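Local coordinates for protein phosphonomutase (PDB 4MG4) that belongs to the phosphoenolpyruvate phosphomutase family and folds as a TIM-type barrel, with two copies of the chain in the assembly, at residues Q26-N32 with V236-G242. Residue numbers count along the deposited sequence, not the author numbering.
Sequences QPLALFN and VARISHG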
loop_
_atom_site.group_PDB
_atom_site.type_symbol
_atom_site.label_atom_id
_atom_site.label_comp_id
_atom_site.label_asym_id
_atom_site.label_seq_id
_atom_site.Cartn_x
_atom_site.Cartn_y
_atom_site.Cartn_z
ATOM N N GLN A 26 7.406 -30.168 4.491
ATOM C CA GLN A 26 8.104 -29.069 5.139
ATOM C C GLN A 26 7.827 -27.826 4.271
ATOM O O GLN A 26 8.758 -27.280 3.672
ATOM C CB GLN A 26 9.590 -29.411 5.160
ATOM C CG GLN A 26 10.519 -28.449 5.863
ATOM C CD GLN A 26 11.928 -29.051 5.960
ATOM O OE1 GLN A 26 12.088 -30.215 6.378
ATOM N NE2 GLN A 26 12.939 -28.300 5.511
ATOM N N PRO A 27 6.562 -27.407 4.228
ATOM C CA PRO A 27 6.151 -26.512 3.118
ATOM C C PRO A 27 6.651 -25.083 3.255
ATOM O O PRO A 27 6.766 -24.525 4.369
ATOM C CB PRO A 27 4.610 -26.487 3.215
ATOM C CG PRO A 27 4.282 -26.991 4.578
ATOM C CD PRO A 27 5.389 -27.947 4.931
ATOM N N LEU A 28 6.875 -24.483 2.099
ATOM C CA LEU A 28 7.088 -23.102 1.989
ATOM C C LEU A 28 5.809 -22.355 2.299
ATOM O O LEU A 28 4.819 -22.490 1.600
ATOM C CB LEU A 28 7.518 -22.829 0.545
ATOM C CG LEU A 28 7.700 -21.354 0.171
ATOM C CD1 LEU A 28 8.728 -20.704 1.092
ATOM C CD2 LEU A 28 8.116 -21.186 -1.261
ATOM N N ALA A 29 5.865 -21.429 3.258
ATOM C CA ALA A 29 4.714 -20.591 3.559
ATOM C C ALA A 29 4.979 -19.170 3.037
ATOM O O ALA A 29 6.014 -18.539 3.353
ATOM C CB ALA A 29 4.476 -20.567 5.041
ATOM N N LEU A 30 4.049 -18.676 2.261
ATOM C CA LEU A 30 4.193 -17.360 1.585
ATOM C C LEU A 30 3.089 -16.454 2.007
ATOM O O LEU A 30 1.947 -16.862 2.081
ATOM C CB LEU A 30 4.130 -17.464 0.036
ATOM C CG LEU A 30 5.333 -18.189 -0.575
ATOM C CD1 LEU A 30 5.134 -18.381 -2.082
ATOM C CD2 LEU A 30 6.634 -17.479 -0.250
ATOM N N PHE A 31 3.434 -15.169 2.194
ATOM C CA PHE A 31 2.477 -14.104 2.466
ATOM C C PHE A 31 2.612 -13.119 1.311
ATOM O O PHE A 31 3.759 -12.838 0.821
ATOM C CB PHE A 31 2.781 -13.424 3.818
ATOM C CG PHE A 31 2.786 -14.381 4.926
ATOM C CD1 PHE A 31 1.617 -14.746 5.501
ATOM C CD2 PHE A 31 3.959 -15.052 5.261
ATOM C CE1 PHE A 31 1.582 -15.678 6.506
ATOM C CE2 PHE A 31 3.941 -15.992 6.265
ATOM C CZ PHE A 31 2.749 -16.323 6.858
ATOM N N ASN A 32 1.454 -12.741 0.765
ATOM C CA ASN A 32 1.432 -11.893 -0.402
ATOM C C ASN A 32 1.624 -10.433 0.012
ATOM O O ASN A 32 0.911 -9.957 0.896
ATOM C CB ASN A 32 0.112 -12.009 -1.153
ATOM C CG ASN A 32 -0.062 -13.323 -1.832
ATOM O OD1 ASN A 32 0.929 -14.043 -2.064
ATOM N ND2 ASN A 32 -1.306 -13.678 -2.129
ATOM N N VAL A 236 1.814 -31.531 1.699
ATOM C CA VAL A 236 1.832 -30.280 0.921
ATOM C C VAL A 236 3.239 -29.684 0.944
ATOM O O VAL A 236 3.942 -29.857 1.926
ATOM C CB VAL A 236 0.799 -29.347 1.537
ATOM C CG1 VAL A 236 0.910 -27.936 1.162
ATOM C CG2 VAL A 236 -0.608 -29.914 1.272
ATOM N N ALA A 237 3.635 -29.070 -0.172
ATOM C CA ALA A 237 4.922 -28.447 -0.333
ATOM C C ALA A 237 4.953 -26.914 -0.215
ATOM O O ALA A 237 6.015 -26.305 -0.056
ATOM C CB ALA A 237 5.498 -28.878 -1.683
ATOM N N ARG A 238 3.788 -26.294 -0.333
ATOM C CA ARG A 238 3.712 -24.848 -0.375
ATOM C C ARG A 238 2.332 -24.402 0.139
ATOM O O ARG A 238 1.296 -25.005 -0.228
ATOM C CB ARG A 238 3.948 -24.385 -1.795
ATOM C CG ARG A 238 3.799 -22.874 -2.046
ATOM C CD ARG A 238 4.347 -22.560 -3.446
ATOM N NE ARG A 238 4.014 -21.228 -3.919
ATOM C CZ ARG A 238 4.509 -20.697 -5.047
ATOM N NH1 ARG A 238 5.403 -21.347 -5.778
ATOM N NH2 ARG A 238 4.035 -19.511 -5.456
ATOM N N ILE A 239 2.300 -23.346 0.953
ATOM C CA ILE A 239 1.077 -22.853 1.552
ATOM C C ILE A 239 0.930 -21.339 1.253
ATOM O O ILE A 239 1.866 -20.576 1.501
ATOM C CB ILE A 239 1.052 -23.098 3.072
ATOM C CG1 ILE A 239 0.979 -24.607 3.318
ATOM C CG2 ILE A 239 -0.121 -22.369 3.694
ATOM C CD1 ILE A 239 1.192 -25.016 4.737
ATOM N N SER A 240 -0.223 -20.973 0.715
ATOM C CA SER A 240 -0.645 -19.632 0.342
ATOM C C SER A 240 -1.750 -19.152 1.225
ATOM O O SER A 240 -2.467 -19.958 1.842
ATOM C CB SER A 240 -1.262 -19.700 -1.140
ATOM O OG SER A 240 -0.282 -20.009 -1.933
ATOM N N HIS A 241 -1.859 -17.819 1.313
ATOM C CA HIS A 241 -2.911 -17.199 2.146
ATOM C C HIS A 241 -3.784 -16.178 1.398
ATOM O O HIS A 241 -4.659 -15.492 2.016
ATOM C CB HIS A 241 -2.241 -16.548 3.393
ATOM C CG HIS A 241 -1.488 -17.512 4.254
ATOM N ND1 HIS A 241 -0.139 -17.771 4.095
ATOM C CD2 HIS A 241 -1.904 -18.325 5.260
ATOM C CE1 HIS A 241 0.244 -18.685 4.977
ATOM N NE2 HIS A 241 -0.805 -19.018 5.709
ATOM N N GLY A 242 -3.604 -16.061 0.081
ATOM C CA GLY A 242 -4.357 -15.068 -0.693
ATOM C C GLY A 242 -4.246 -13.689 -0.094
ATOM O O GLY A 242 -3.188 -13.287 0.372
HETATM O O HOH W 1 0.179 -16.376 0.224
HETATM O O HOH W 2 -0.865 -14.128 1.401
#
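Follow the two segments from Pro27 and Ala237 toward Asn32 and Gly242: they run parallel, and this is where the barrel closes, its first strand meeting its last. Leu28 N donates to Ala237 O (3.0 Å), Ile239 N to Leu28 O (2.7 Å) and Leu30 N to Ile239 O (3.0 Å), the zigzag of a parallel pair. Beyond this the backbones part, the CA atoms of Leu30 and Ser240 already lying 5.5 Å apart, and a side chain and water take over. Leu30, the residue with most surface covered here, sends its carbonyl to His241: ND1 donates to Leu30 O at 3.0 Å in the plane of the imidazole. One water bridges the same Leu30 O to His241 N, and a second links Asn32 N to Gly242 O. The Phe31 ring lies almost parallel to that of His241, planes 4° apart, but slid so far that they barely overlap. On this same side of the sheet, Pro27 packs CG against Ile239 CD1 at 3.7 Å. Leu28 and Arg238 point to the other side, into the barrel, where Leu30 CD1 comes within 3.6 Å of Arg238 NE; the guanidinium goes on to hydrogen-bond His22 through NH1. Inside, Arg238 reaches Phe156 and Asn158 of strand 156-160 across the barrel, while Leu30 touches Ala51 of the adjoining strand 50-52. On the outside, Pro27 and Ile239 are covered by helix 228-234, and Phe31 packs on Gly260 of the second subunit; strand 217-220 flanks 238-240 on its far edge.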